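PDB 4UT1: flagellar hook-associated protein, which probably serves as a structural component of the bacterial flagellum, at the junction between the hook and the filament. Local coordinates for residues A446-G454 / I464-L475. Sequence-based numbering, arbitrary orientation.
Sequences AASPVLAAG and ISQGSVSAGYQL. With EDO (1,2-ethanediol), chain R; EDO (1,2-ethanediol), chain F; EDO (1,2-ethanediol), chain J; EDO (1,2-ethanediol), chain K.
A single direct backbone hydrogen bond, A452 N to Q466 O (2.9 Å), joins strand 450-454 to the broken strand 463-470; the same oxygen receives a CA-H...O contact from L451. Water 2 lies within hydrogen-bonding distance of both A452 O and I464 O and probably links them. Between 449-450 and 467-475 the side-chain contacts are mainly apolar. V450 keeps CG1 between its backbone N and carbonyl carbon (chi1 73°), which lays that methyl over the G467-S468 peptide and against V469 CG1 (4.0 Å), while CG2 meets L475 CD2. P449 meets two side chains: its CD meets V469 CG2 tip to tip (3.8 Å), and CG leans obliquely on the phenolic end of Y473, 3.5 Å from CZ. V469 CG2 also covers one face of the Y473 ring, near its rim. The two strands are edge strands of different antiparallel sheets in the D3 domain, paired with 559-564 and 546-551 respectively, and the chain turns away from the second through a type II turn, S470 to Y473. A452 (on I562 and V548) and I464 (on F560 and V548) each touch both partner strands, consistent with a place between the two sheets; V450 touches I562. Toward the start of 446-454, S448 OG accepts from V450 N in an ST turn and hydrogen-bonds water 1, which accepts from V469 N (3.1 Å). R572 hydrogen-bonds V450 O and, weakly, G467 O, bridging both segments. At the far end I464 CD1 packs on A452 CB, and I464 CG2 lies against the A453-G454 peptide, 3.6 Å from A453 C.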
ATOM      1  N   ALA A 446       4.113 -27.464   6.058  1.00 12.95           N
ATOM      2  CA  ALA A 446       4.565 -27.375   7.441  1.00 12.59           C
ATOM      3  C   ALA A 446       5.980 -27.905   7.646  1.00 13.22           C
ATOM      4  O   ALA A 446       6.652 -27.521   8.592  1.00 12.38           O
ATOM      5  CB  ALA A 446       3.598 -28.124   8.356  1.00 11.78           C
ATOM      6  N   ALA A 447       6.420 -28.778   6.760  1.00 13.85           N
ATOM      7  CA  ALA A 447       7.706 -29.453   6.935  1.00 14.32           C
ATOM      8  C   ALA A 447       8.857 -28.719   6.258  1.00 15.61           C
ATOM      9  O   ALA A 447       8.671 -28.075   5.231  1.00 13.58           O
ATOM     10  CB  ALA A 447       7.608 -30.861   6.405  1.00 15.45           C
ATOM     11  N   SER A 448      10.052 -28.824   6.834  1.00 17.91           N
ATOM     12  CA  SER A 448      11.280 -28.408   6.137  1.00 15.29           C
ATOM     13  C   SER A 448      11.594 -29.391   5.009  1.00 15.73           C
ATOM     14  O   SER A 448      11.361 -30.588   5.153  1.00 19.12           O
ATOM     15  CB  SER A 448      12.463 -28.332   7.103  1.00 18.49           C
ATOM     16  OG  SER A 448      13.671 -28.057   6.401  1.00 19.76           O
ATOM     17  N   PRO A 449      12.118 -28.895   3.881  1.00 14.51           N
ATOM     18  CA  PRO A 449      12.511 -29.788   2.778  1.00 14.54           C
ATOM     19  C   PRO A 449      13.784 -30.590   3.102  1.00 16.06           C
ATOM     20  O   PRO A 449      14.040 -31.629   2.503  1.00 15.52           O
ATOM     21  CB  PRO A 449      12.780 -28.833   1.612  1.00 15.71           C
ATOM     22  CG  PRO A 449      12.296 -27.479   2.056  1.00 16.54           C
ATOM     23  CD  PRO A 449      12.300 -27.474   3.545  1.00 16.81           C
ATOM     24  N   VAL A 450      14.561 -30.090   4.048  1.00 14.53           N
ATOM     25  CA  VAL A 450      15.869 -30.685   4.347  1.00 13.91           C
ATOM     26  C   VAL A 450      15.912 -31.372   5.709  1.00 16.09           C
ATOM     27  O   VAL A 450      15.215 -30.990   6.645  1.00 15.85           O
ATOM     28  CB  VAL A 450      16.963 -29.615   4.306  1.00 16.20           C
ATOM     29  CG1 VAL A 450      16.852 -28.708   5.516  1.00 15.99           C
ATOM     30  CG2 VAL A 450      18.363 -30.260   4.216  1.00 17.70           C
ATOM     31  N   LEU A 451      16.780 -32.366   5.822  1.00 17.37           N
ATOM     32  CA  LEU A 451      17.046 -32.987   7.101  1.00 17.77           C
ATOM     33  C   LEU A 451      18.549 -33.281   7.231  1.00 12.34           C
ATOM     34  O   LEU A 451      19.131 -33.960   6.392  1.00 13.91           O
ATOM     35  CB  LEU A 451      16.220 -34.257   7.251  1.00 17.02           C
ATOM     36  CG  LEU A 451      16.374 -34.991   8.581  1.00 22.07           C
ATOM     37  CD1 LEU A 451      16.138 -34.028   9.741  1.00 21.30           C
ATOM     38  CD2 LEU A 451      15.389 -36.138   8.620  1.00 27.64           C
ATOM     39  N   ALA A 452      19.164 -32.707   8.258  1.00 12.72           N
ATOM     40  CA  ALA A 452      20.547 -33.015   8.608  1.00 13.74           C
ATOM     41  C   ALA A 452      20.521 -33.859   9.873  1.00 16.09           C
ATOM     42  O   ALA A 452      19.712 -33.626  10.776  1.00 15.26           O
ATOM     43  CB  ALA A 452      21.362 -31.752   8.808  1.00 11.54           C
ATOM     44  N   ALA A 453      21.408 -34.839   9.955  1.00 14.63           N
ATOM     45  CA  ALA A 453      21.319 -35.792  11.045  1.00 12.25           C
ATOM     46  C   ALA A 453      22.702 -36.351  11.390  1.00 15.81           C
ATOM     47  O   ALA A 453      23.556 -36.504  10.515  1.00 15.39           O
ATOM     48  CB  ALA A 453      20.374 -36.920  10.673  1.00 13.41           C
ATOM     49  N   GLY A 454      22.925 -36.625  12.668  1.00 15.00           N
ATOM     50  CA  GLY A 454      24.107 -37.368  13.056  1.00 15.44           C
ATOM     51  C   GLY A 454      23.887 -38.829  12.726  1.00 17.01           C
ATOM     52  O   GLY A 454      22.804 -39.367  12.952  1.00 19.80           O
ATOM     53  N   ILE A 464      24.454 -31.952  15.285  1.00 13.94           N
ATOM     54  CA  ILE A 464      24.140 -31.097  14.148  1.00 12.94           C
ATOM     55  C   ILE A 464      22.673 -30.664  14.244  1.00 14.00           C
ATOM     56  O   ILE A 464      21.829 -31.417  14.738  1.00 15.78           O
ATOM     57  CB  ILE A 464      24.424 -31.809  12.807  1.00 13.12           C
ATOM     58  CG1 ILE A 464      24.379 -30.819  11.625  1.00 16.22           C
ATOM     59  CG2 ILE A 464      23.485 -32.996  12.587  1.00 13.95           C
ATOM     60  CD1 ILE A 464      25.026 -31.383  10.359  1.00 15.81           C
ATOM     61  N   SER A 465      22.374 -29.449  13.797  1.00 16.34           N
ATOM     62  CA  SER A 465      20.986 -28.986  13.780  1.00 15.53           C
ATOM     63  C   SER A 465      20.213 -29.743  12.700  1.00 17.66           C
ATOM     64  O   SER A 465      20.796 -30.485  11.924  1.00 13.35           O
ATOM     65  CB  SER A 465      20.919 -27.473  13.560  1.00 18.66           C
ATOM     66  OG  SER A 465      21.397 -27.104  12.276  1.00 14.72           O
ATOM     67  N   GLN A 466      18.897 -29.569  12.638  1.00 14.52           N
ATOM     68  CA  GLN A 466      18.123 -30.355  11.690  1.00 14.28           C
ATOM     69  C   GLN A 466      18.177 -29.739  10.302  1.00 14.94           C
ATOM     70  O   GLN A 466      17.815 -30.371   9.309  1.00 12.69           O
ATOM     71  CB  GLN A 466      16.672 -30.496  12.182  1.00 16.97           C
ATOM     72  CG  GLN A 466      16.605 -31.283  13.494  1.00 16.48           C
ATOM     73  CD  GLN A 466      15.209 -31.762  13.829  1.00 30.57           C
ATOM     74  OE1 GLN A 466      14.987 -32.957  14.060  1.00 35.26           O
ATOM     75  NE2 GLN A 466      14.262 -30.839  13.868  1.00 22.97           N
ATOM     76  N   GLY A 467      18.642 -28.499  10.250  1.00 15.35           N
ATOM     77  CA  GLY A 467      18.895 -27.824   8.989  1.00 15.09           C
ATOM     78  C   GLY A 467      17.759 -26.907   8.607  1.00 16.22           C
ATOM     79  O   GLY A 467      16.663 -27.008   9.152  1.00 15.17           O
ATOM     80  N   SER A 468      18.027 -26.001   7.675  1.00 13.68           N
ATOM     81  CA  SER A 468      17.013 -25.079   7.182  1.00 17.84           C
ATOM     82  C   SER A 468      17.381 -24.608   5.778  1.00 17.80           C
ATOM     83  O   SER A 468      18.531 -24.731   5.352  1.00 16.27           O
ATOM     84  CB  SER A 468      16.866 -23.885   8.123  1.00 17.44           C
ATOM     85  OG  SER A 468      17.941 -22.983   7.937  1.00 22.44           O
ATOM     86  N   VAL A 469      16.403 -24.060   5.057  1.00 15.17           N
ATOM     87  CA  VAL A 469      16.645 -23.571   3.709  1.00 18.42           C
ATOM     88  C   VAL A 469      16.198 -22.118   3.555  1.00 21.32           C
ATOM     89  O   VAL A 469      15.386 -21.619   4.324  1.00 17.27           O
ATOM     90  CB  VAL A 469      15.922 -24.435   2.644  1.00 17.49           C
ATOM     91  CG1 VAL A 469      16.419 -25.876   2.702  1.00 20.25           C
ATOM     92  CG2 VAL A 469      14.403 -24.370   2.848  1.00 18.69           C
ATOM     93  N   SER A 470      16.770 -21.452   2.563  1.00 19.60           N
ATOM     94  CA  SER A 470      16.432 -20.078   2.231  1.00 22.46           C
ATOM     95  C   SER A 470      15.981 -19.999   0.786  1.00 17.61           C
ATOM     96  O   SER A 470      15.994 -21.001   0.064  1.00 15.65           O
ATOM     97  CB  SER A 470      17.628 -19.165   2.470  1.00 22.30           C
ATOM     98  OG  SER A 470      18.761 -19.697   1.818  1.00 22.04           O
ATOM     99  N   ALA A 471      15.579 -18.799   0.363  1.00 23.83           N
ATOM    100  CA  ALA A 471      15.051 -18.597  -0.980  1.00 22.18           C
ATOM    101  C   ALA A 471      15.954 -19.175  -2.061  1.00 22.35           C
ATOM    102  O   ALA A 471      17.152 -18.898  -2.098  1.00 21.02           O
ATOM    103  CB  ALA A 471      14.815 -17.111  -1.233  1.00 25.85           C
ATOM    104  N   GLY A 472      15.366 -19.986  -2.932  1.00 17.56           N
ATOM    105  CA  GLY A 472      16.078 -20.570  -4.050  1.00 20.93           C
ATOM    106  C   GLY A 472      16.954 -21.757  -3.688  1.00 20.46           C
ATOM    107  O   GLY A 472      17.886 -22.073  -4.415  1.00 20.57           O
ATOM    108  N   TYR A 473      16.651 -22.415  -2.574  1.00 16.90           N
ATOM    109  CA  TYR A 473      17.397 -23.593  -2.168  1.00 19.80           C
ATOM    110  C   TYR A 473      17.235 -24.700  -3.205  1.00 21.58           C
ATOM    111  O   TYR A 473      16.238 -24.760  -3.924  1.00 19.43           O
ATOM    112  CB  TYR A 473      16.937 -24.102  -0.788  1.00 17.02           C
ATOM    113  CG  TYR A 473      15.668 -24.915  -0.869  1.00 19.09           C
ATOM    114  CD1 TYR A 473      14.423 -24.291  -0.844  1.00 18.83           C
ATOM    115  CD2 TYR A 473      15.710 -26.295  -1.003  1.00 19.60           C
ATOM    116  CE1 TYR A 473      13.268 -25.022  -0.938  1.00 16.89           C
ATOM    117  CE2 TYR A 473      14.558 -27.037  -1.093  1.00 21.01           C
ATOM    118  CZ  TYR A 473      13.334 -26.387  -1.067  1.00 17.02           C
ATOM    119  OH  TYR A 473      12.185 -27.122  -1.163  1.00 18.20           O
ATOM    120  N   GLN A 474      18.237 -25.560  -3.284  1.00 18.97           N
ATOM    121  CA  GLN A 474      18.169 -26.772  -4.079  1.00 20.46           C
ATOM    122  C   GLN A 474      18.753 -27.921  -3.277  1.00 24.95           C
ATOM    123  O   GLN A 474      19.753 -27.751  -2.577  1.00 25.35           O
ATOM    124  CB  GLN A 474      18.927 -26.610  -5.396  1.00 22.08           C
ATOM    125  CG  GLN A 474      18.232 -25.706  -6.380  1.00 24.39           C
ATOM    126  CD  GLN A 474      18.946 -25.635  -7.708  1.00 30.87           C
ATOM    127  OE1 GLN A 474      18.396 -25.123  -8.679  1.00 34.23           O
ATOM    128  NE2 GLN A 474      20.179 -26.143  -7.760  1.00 24.27           N
ATOM    129  N   LEU A 475      18.125 -29.087  -3.371  1.00 21.03           N
ATOM    130  CA  LEU A 475      18.693 -30.289  -2.777  1.00 27.02           C
ATOM    131  C   LEU A 475      19.018 -31.317  -3.853  1.00 25.86           C
ATOM    132  O   LEU A 475      18.141 -31.740  -4.596  1.00 33.70           O
ATOM    133  CB  LEU A 475      17.733 -30.887  -1.750  1.00 28.76           C
ATOM    134  CG  LEU A 475      17.601 -30.178  -0.402  1.00 26.87           C
ATOM    135  CD1 LEU A 475      16.495 -30.840   0.413  1.00 25.26           C
ATOM    136  CD2 LEU A 475      18.916 -30.219   0.368  1.00 28.57           C
TER
HETATM  137  C1  EDO R1644      11.511 -20.481  -2.939  1.00 27.97           C
HETATM  138  O1  EDO R1644      12.424 -19.417  -2.637  1.00 27.75           O
HETATM  139  C2  EDO R1644      12.169 -21.430  -3.931  1.00 30.47           C
HETATM  140  O2  EDO R1644      13.255 -22.117  -3.300  1.00 29.27           O
HETATM  141  C1  EDO F1632      15.480 -17.150   4.577  1.00 30.49           C
HETATM  142  O1  EDO F1632      14.215 -17.776   4.808  1.00 36.10           O
HETATM  143  C2  EDO F1632      15.383 -16.209   3.384  1.00 31.29           C
HETATM  144  O2  EDO F1632      14.835 -16.901   2.258  1.00 28.69           O
HETATM  145  C1  EDO J1636      12.340 -34.127  11.557  1.00 31.13           C
HETATM  146  O1  EDO J1636      13.642 -34.110  12.174  1.00 32.76           O
HETATM  147  C2  EDO J1636      12.447 -34.770  10.178  1.00 28.88           C
HETATM  148  O2  EDO J1636      11.185 -35.321   9.797  1.00 34.93           O
HETATM  149  C1  EDO K1637      12.500 -33.032  -0.344  1.00 29.73           C
HETATM  150  O1  EDO K1637      13.133 -31.853   0.162  1.00 29.55           O
HETATM  151  C2  EDO K1637      11.010 -32.988  -0.037  1.00 26.52           C
HETATM  152  O2  EDO K1637      10.403 -34.202  -0.491  1.00 34.16           O
HETATM  153  O   HOH W   1      13.879 -25.118   6.429  1.00 18.61           O
HETATM  154  O   HOH W   2      20.034 -33.377  13.426  1.00 18.32           O